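Local coordinates for modulator protein RSBR (Bacillus subtilis, PDB 2BNL) that acts in the stressosome as a regulator of sigma-B activity in the general stress response, its N-terminal domain being a nonheme globin, at the interface of chains A and B. Residues are numbered along the deposited sequence; one frame, centred on the assembly and turned at random. Chains: chain A/B, Modulator protein RSBR.

Contact 1: the interface of chains A and B. Residues chain A 96, 109-110, 113; chain B 108, 110, 113-114.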
# COMPACT_ATOMS: atom_id res chain seq x y z
N TYR A 96 9.68 8.48 7.72
CA TYR A 96 9.64 8.08 9.09
C TYR A 96 11.02 8.16 9.79
O TYR A 96 11.16 8.76 10.85
CB TYR A 96 9.00 6.70 9.27
CG TYR A 96 9.28 6.15 10.63
CD1 TYR A 96 8.53 6.59 11.76
CD2 TYR A 96 10.30 5.23 10.83
CE1 TYR A 96 8.78 6.10 12.99
CE2 TYR A 96 10.57 4.74 12.10
CZ TYR A 96 9.78 5.17 13.16
OH TYR A 96 10.01 4.65 14.37
N SER A 109 7.10 7.11 18.74
CA SER A 109 7.33 6.55 17.41
C SER A 109 6.05 5.98 16.76
O SER A 109 5.79 6.19 15.59
CB SER A 109 8.34 5.43 17.51
OG SER A 109 9.55 6.02 17.81
N THR A 110 5.29 5.26 17.57
CA THR A 110 4.10 4.60 17.12
C THR A 110 3.09 5.66 16.61
O THR A 110 2.59 5.56 15.51
CB THR A 110 3.57 3.65 18.23
OG1 THR A 110 4.56 2.63 18.40
CG2 THR A 110 2.29 2.96 17.86
N ILE A 113 4.22 6.97 13.22
CA ILE A 113 3.84 6.09 12.18
C ILE A 113 2.36 6.23 11.78
O ILE A 113 2.03 6.22 10.61
CB ILE A 113 4.11 4.62 12.60
CG1 ILE A 113 5.62 4.39 12.73
CG2 ILE A 113 3.42 3.60 11.62
CD1 ILE A 113 5.94 3.09 13.41
N GLU B 108 8.00 -3.83 22.37
CA GLU B 108 7.63 -2.53 21.72
C GLU B 108 6.69 -2.58 20.52
O GLU B 108 6.81 -3.37 19.58
CB GLU B 108 8.85 -1.65 21.44
CG GLU B 108 8.64 -0.40 20.61
CD GLU B 108 7.97 0.84 21.38
OE1 GLU B 108 8.61 1.40 22.28
OE2 GLU B 108 6.82 1.29 21.05
N THR B 110 6.26 -0.24 18.18
CA THR B 110 6.94 0.08 16.97
C THR B 110 7.60 -1.14 16.29
O THR B 110 7.47 -1.31 15.08
CB THR B 110 7.99 1.23 17.20
OG1 THR B 110 7.31 2.46 17.54
CG2 THR B 110 8.80 1.45 15.92
N ILE B 113 4.90 -3.19 14.57
CA ILE B 113 4.53 -2.58 13.29
C ILE B 113 5.46 -2.94 12.16
O ILE B 113 4.97 -3.39 11.08
CB ILE B 113 4.39 -1.02 13.39
CG1 ILE B 113 3.25 -0.69 14.31
CG2 ILE B 113 4.14 -0.44 12.03
CD1 ILE B 113 3.24 0.74 14.74
N TRP B 114 6.77 -2.83 12.43
CA TRP B 114 7.75 -3.23 11.45
C TRP B 114 7.78 -4.74 11.13
O TRP B 114 8.04 -5.12 9.98
CB TRP B 114 9.14 -2.74 11.84
CG TRP B 114 9.19 -1.26 11.93
CD1 TRP B 114 9.68 -0.50 12.96
CD2 TRP B 114 8.74 -0.32 10.92
NE1 TRP B 114 9.54 0.84 12.66
CE2 TRP B 114 8.96 0.97 11.42
CE3 TRP B 114 8.19 -0.46 9.65
CZ2 TRP B 114 8.65 2.08 10.72
CZ3 TRP B 114 7.84 0.66 8.95
CH2 TRP B 114 8.08 1.91 9.46
O HOH W 1 11.72 2.21 14.34

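Contact 2: the interface of chains A and B. Residues chain A 80-82, 85, 131-132; chain B 128-129, 132.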
# COMPACT_ATOMS: atom_id res chain seq x y z
N SER A 80 6.47 -0.91 -13.33
CA SER A 80 5.38 -1.82 -12.91
C SER A 80 4.70 -1.34 -11.68
O SER A 80 5.19 -0.47 -10.97
CB SER A 80 5.95 -3.21 -12.62
OG SER A 80 6.87 -3.21 -11.57
N MSE A 81 3.54 -1.96 -11.41
CA MSE A 81 2.73 -1.63 -10.24
C MSE A 81 3.56 -2.07 -9.07
O MSE A 81 3.57 -1.42 -8.05
CB MSE A 81 1.38 -2.35 -10.25
CG MSE A 81 0.72 -2.34 -9.00
SE MSE A 81 -0.10 -0.63 -8.55
CE MSE A 81 0.55 -0.70 -7.40
N LYS A 82 4.18 -3.21 -9.19
CA LYS A 82 5.07 -3.77 -8.14
C LYS A 82 6.13 -2.72 -7.75
O LYS A 82 6.38 -2.47 -6.57
CB LYS A 82 5.75 -5.10 -8.64
CG LYS A 82 6.62 -5.70 -7.61
CD LYS A 82 5.76 -6.44 -6.53
CE LYS A 82 6.58 -7.22 -5.39
NZ LYS A 82 5.88 -8.20 -4.34
N ALA A 85 4.50 0.44 -6.18
CA ALA A 85 4.01 0.21 -4.82
C ALA A 85 5.18 -0.02 -3.86
O ALA A 85 5.20 0.46 -2.79
CB ALA A 85 3.05 -0.97 -4.82
N TYR A 131 -3.22 4.11 -11.61
CA TYR A 131 -2.27 3.25 -12.33
C TYR A 131 -3.03 2.11 -13.07
O TYR A 131 -2.86 1.85 -14.32
CB TYR A 131 -1.26 2.67 -11.34
CG TYR A 131 -0.22 1.86 -12.04
CD1 TYR A 131 1.03 2.44 -12.36
CD2 TYR A 131 -0.49 0.61 -12.47
CE1 TYR A 131 2.02 1.67 -13.05
CE2 TYR A 131 0.50 -0.17 -13.15
CZ TYR A 131 1.74 0.39 -13.41
OH TYR A 131 2.64 -0.35 -14.17
N SER A 132 -3.84 1.39 -12.30
CA SER A 132 -4.60 0.24 -12.81
C SER A 132 -5.62 0.71 -13.85
O SER A 132 -5.77 0.07 -14.89
CB SER A 132 -5.31 -0.52 -11.63
OG SER A 132 -5.97 -1.72 -12.10
N PHE B 128 -1.41 -6.33 -5.66
CA PHE B 128 -1.67 -5.15 -6.45
C PHE B 128 -1.17 -5.32 -7.86
O PHE B 128 -1.86 -4.96 -8.81
CB PHE B 128 -1.08 -3.86 -5.83
CG PHE B 128 -1.56 -3.55 -4.43
CD1 PHE B 128 -2.78 -4.05 -3.93
CD2 PHE B 128 -0.80 -2.74 -3.61
CE1 PHE B 128 -3.18 -3.78 -2.67
CE2 PHE B 128 -1.23 -2.48 -2.35
CZ PHE B 128 -2.39 -3.05 -1.87
N ASN B 129 0.02 -5.85 -7.99
CA ASN B 129 0.61 -6.07 -9.29
C ASN B 129 -0.31 -6.99 -10.15
O ASN B 129 -0.52 -6.74 -11.31
CB ASN B 129 1.99 -6.66 -9.13
CG ASN B 129 2.78 -6.60 -10.41
OD1 ASN B 129 3.20 -7.65 -10.95
ND2 ASN B 129 2.88 -5.45 -10.97
N SER B 132 -3.45 -5.28 -11.48
CA SER B 132 -3.24 -4.38 -12.60
C SER B 132 -2.96 -5.19 -13.86
O SER B 132 -3.46 -4.82 -14.97
CB SER B 132 -2.03 -3.43 -12.28
OG SER B 132 -1.97 -2.36 -13.26

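Contact 3: the interface of chains A and B. Residues chain A 128-129, 132, 136; chain B 81, 131-132, 135.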
# COMPACT_ATOMS: atom_id res chain seq x y z
N PHE A 128 -2.40 4.07 -6.85
CA PHE A 128 -2.46 2.69 -7.32
C PHE A 128 -3.73 2.56 -8.23
O PHE A 128 -3.71 1.92 -9.29
CB PHE A 128 -2.52 1.67 -6.17
CG PHE A 128 -1.38 1.71 -5.23
CD1 PHE A 128 -0.14 2.13 -5.63
CD2 PHE A 128 -1.53 1.27 -3.97
CE1 PHE A 128 0.92 2.16 -4.73
CE2 PHE A 128 -0.47 1.24 -3.07
CZ PHE A 128 0.77 1.75 -3.49
N ASN A 129 -4.86 3.11 -7.75
CA ASN A 129 -6.11 3.02 -8.52
C ASN A 129 -5.96 3.58 -9.93
O ASN A 129 -6.39 3.00 -10.89
CB ASN A 129 -7.21 3.72 -7.74
CG ASN A 129 -8.61 3.40 -8.24
OD1 ASN A 129 -9.00 2.24 -8.38
ND2 ASN A 129 -9.38 4.44 -8.54
N SER A 132 -3.84 1.39 -12.30
CA SER A 132 -4.60 0.24 -12.81
C SER A 132 -5.62 0.71 -13.85
O SER A 132 -5.77 0.07 -14.89
CB SER A 132 -5.31 -0.52 -11.63
OG SER A 132 -5.97 -1.72 -12.10
N GLU A 136 -7.46 -0.58 -17.49
CA GLU A 136 -8.91 -0.83 -17.56
C GLU A 136 -9.53 0.09 -18.65
O GLU A 136 -9.39 1.32 -18.55
CB GLU A 136 -9.66 -0.56 -16.23
CG GLU A 136 -9.45 -1.50 -15.08
CD GLU A 136 -10.76 -1.62 -14.16
OE1 GLU A 136 -11.75 -1.00 -14.63
OE2 GLU A 136 -10.83 -2.36 -13.06
N MSE B 81 -9.26 -1.19 -7.56
CA MSE B 81 -7.96 -1.21 -6.93
C MSE B 81 -7.98 -0.35 -5.68
O MSE B 81 -7.42 -0.72 -4.67
CB MSE B 81 -6.89 -0.77 -7.98
CG MSE B 81 -5.58 -0.33 -7.34
SE MSE B 81 -4.61 -2.00 -6.83
CE MSE B 81 -4.48 -1.58 -5.54
N TYR B 131 -3.43 -7.56 -9.80
CA TYR B 131 -4.73 -6.90 -10.13
C TYR B 131 -4.53 -6.04 -11.39
O TYR B 131 -5.28 -6.14 -12.30
CB TYR B 131 -5.19 -6.02 -8.94
CG TYR B 131 -6.50 -5.35 -9.18
CD1 TYR B 131 -7.62 -5.73 -8.41
CD2 TYR B 131 -6.63 -4.24 -10.01
CE1 TYR B 131 -8.83 -5.00 -8.61
CE2 TYR B 131 -7.86 -3.64 -10.27
CZ TYR B 131 -8.96 -4.07 -9.53
OH TYR B 131 -10.17 -3.43 -9.65
N SER B 132 -3.45 -5.28 -11.48
CA SER B 132 -3.24 -4.38 -12.60
C SER B 132 -2.96 -5.19 -13.86
O SER B 132 -3.46 -4.82 -14.97
CB SER B 132 -2.03 -3.43 -12.28
OG SER B 132 -1.97 -2.36 -13.26
N TRP B 135 -5.65 -6.62 -16.13
CA TRP B 135 -6.17 -5.64 -17.13
C TRP B 135 -5.10 -5.44 -18.20
O TRP B 135 -5.38 -5.52 -19.36
CB TRP B 135 -6.40 -4.31 -16.49
CG TRP B 135 -7.67 -4.27 -15.68
CD1 TRP B 135 -7.83 -4.08 -14.31
CD2 TRP B 135 -8.97 -4.45 -16.23
NE1 TRP B 135 -9.20 -4.07 -13.99
CE2 TRP B 135 -9.92 -4.32 -15.15
CE3 TRP B 135 -9.45 -4.63 -17.55
CZ2 TRP B 135 -11.36 -4.41 -15.38
CZ3 TRP B 135 -10.87 -4.71 -17.77
CH2 TRP B 135 -11.80 -4.60 -16.68
O HOH W 2 -9.59 0.14 -10.20

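Contact 1: the interface of chains A and B
B:Thr110 pushes its side chain against chain A near the start of helix 109-135 of that chain, where the two copies of this nonheme globin domain meet across a two-fold axis. Its hydroxyl OG1 lies 2.9 Å from OG1 of A:Thr110, a hydrogen bond in which either hydroxyl could be the donor. The two threonine side chains lie antiparallel, side by side, and because OG1 of B:Thr110 lies beside its own backbone N (chi1 -65°), CG2 is sent the other way, towards the phenol OH of A:Tyr96. Deeper in, A:Ile113 and B:Ile113 approach tip to tip, their CD1 methyls 3.8 Å apart. CD1 of B:Ile113 also rests 3.9 Å from CG2 of A:Thr110, while CD1 of A:Ile113 touches the six-membered ring of B:Trp114. That indole closes one flank of the patch. It points its CZ2 corner over the face of the A:Tyr96 ring, off centre towards the CD2-CE2 bond, with CZ2 3.6 Å from CD2 and the planes inclined at 58°, an edge-to-face pair. Polar ends of the two rings are joined by water 1, which lies 3.0 Å from OH of A:Tyr96 and 3.1 Å from NE1 of B:Trp114, the N-H meeting it at a bent 136°. The patch thus joins the start of the last helix of each chain, with the end of helix 81-100 of chain A, and is presumably part of how the N-terminal domains of two RsbRA chains pair.

Contact 2: the interface of chains A and B
B:Asn129 lays its carboxamide against the first turn of helix 81-100 of chain A, in a helix-to-helix contact of the nonheme globin fold. CG stands anti to the backbone N (chi1 -166°), which carries the amide out to the backbone of A:Lys82. As built, ND2 lies 3.1 Å from the backbone N of A:Lys82; both are donors, so this is no hydrogen bond, and the amide may well be turned over, with its oxygen facing this helix-start N-H. ND2 of B:Asn129 also sits 3.5 Å from CB of A:Met81, and its carbon CG packs 3.8 Å from CB of A:Lys82. An alanine here would probably open a gap beside these two CB atoms and deprive the N-H of A:Lys82 of any amide oxygen that could face it. A:Met81, built as selenomethionine, crosses B:Phe128 with a side chain that turns at the CB-CG bond (chi2 76°): CG lies 3.7 Å from CA of B:Asn129 and just as near the carbonyl O of B:Phe128, whereas the position of the terminal methyl is doubtful. One turn further on, B:Ser132 points OG at the rim of the A:Tyr131 ring, in the ring plane and 3.3 Å from CE2. The hydroxyl thus meets the C-H edge of the phenol ring rather than its face. CA of A:Met81 lies over one face of that ring, offset towards the rim, backing it from within its own chain. OG of B:Ser132 also approaches CA of A:Ser132 at 3.7 Å.

Contact 3: the interface of chains A and B
A:Ser132 directs its hydroxyl at the ring of B:Tyr131, OG lying in the ring plane at the CD2-CE2 edge, 3.3 Å from CE2. With OG anti to the backbone N (chi1 -175°), the oxygen reaches the phenol rim while CB stays 4.0 Å from CB of B:Met81. This selenomethionine runs past A:Asn129 in the opposite direction, its CG 3.6 Å from CA of A:Asn129 and 3.8 Å from CB of A:Phe128. Carboxamide oxygen OD1 of A:Asn129 reaches the start of helix 81-100 through water 2, which lies 2.8 Å from OD1 and 3.0 Å from the backbone N of B:Met81; that N-H points almost straight at the water, at 170°. Towards the chain ends, A:Glu136 crosses the face of the B:Trp135 indole, its CB 3.8 Å above the ring plane and over its centre. The rest of the glutamate is modelled too close to the ring, and its carboxylate does not take the indole N-H, so the detail there is doubtful. The patch brings together the ends of the last helix of each domain and the residues just after them, where each chain would continue into the remainder of RsbRA.

Contacts 2 and 3 are neighbours, the centres of their C-alpha atoms about 6 Å apart, and they share A:Ser132 and B:Ser132 close to the two-fold axis. They are largely the same meeting of helices 81-100 and 109-135 with the chains exchanged, contact 3 adding the chain ends. Contact 1 lies at the far end of these same helices, about 26 Å from contact 2 and 29 Å from contact 3, measured between the same kind of centre. Pinning the helix pair at both ends would probably fix how the two domains are set against each other, if this dimer is the one present in the stressosome.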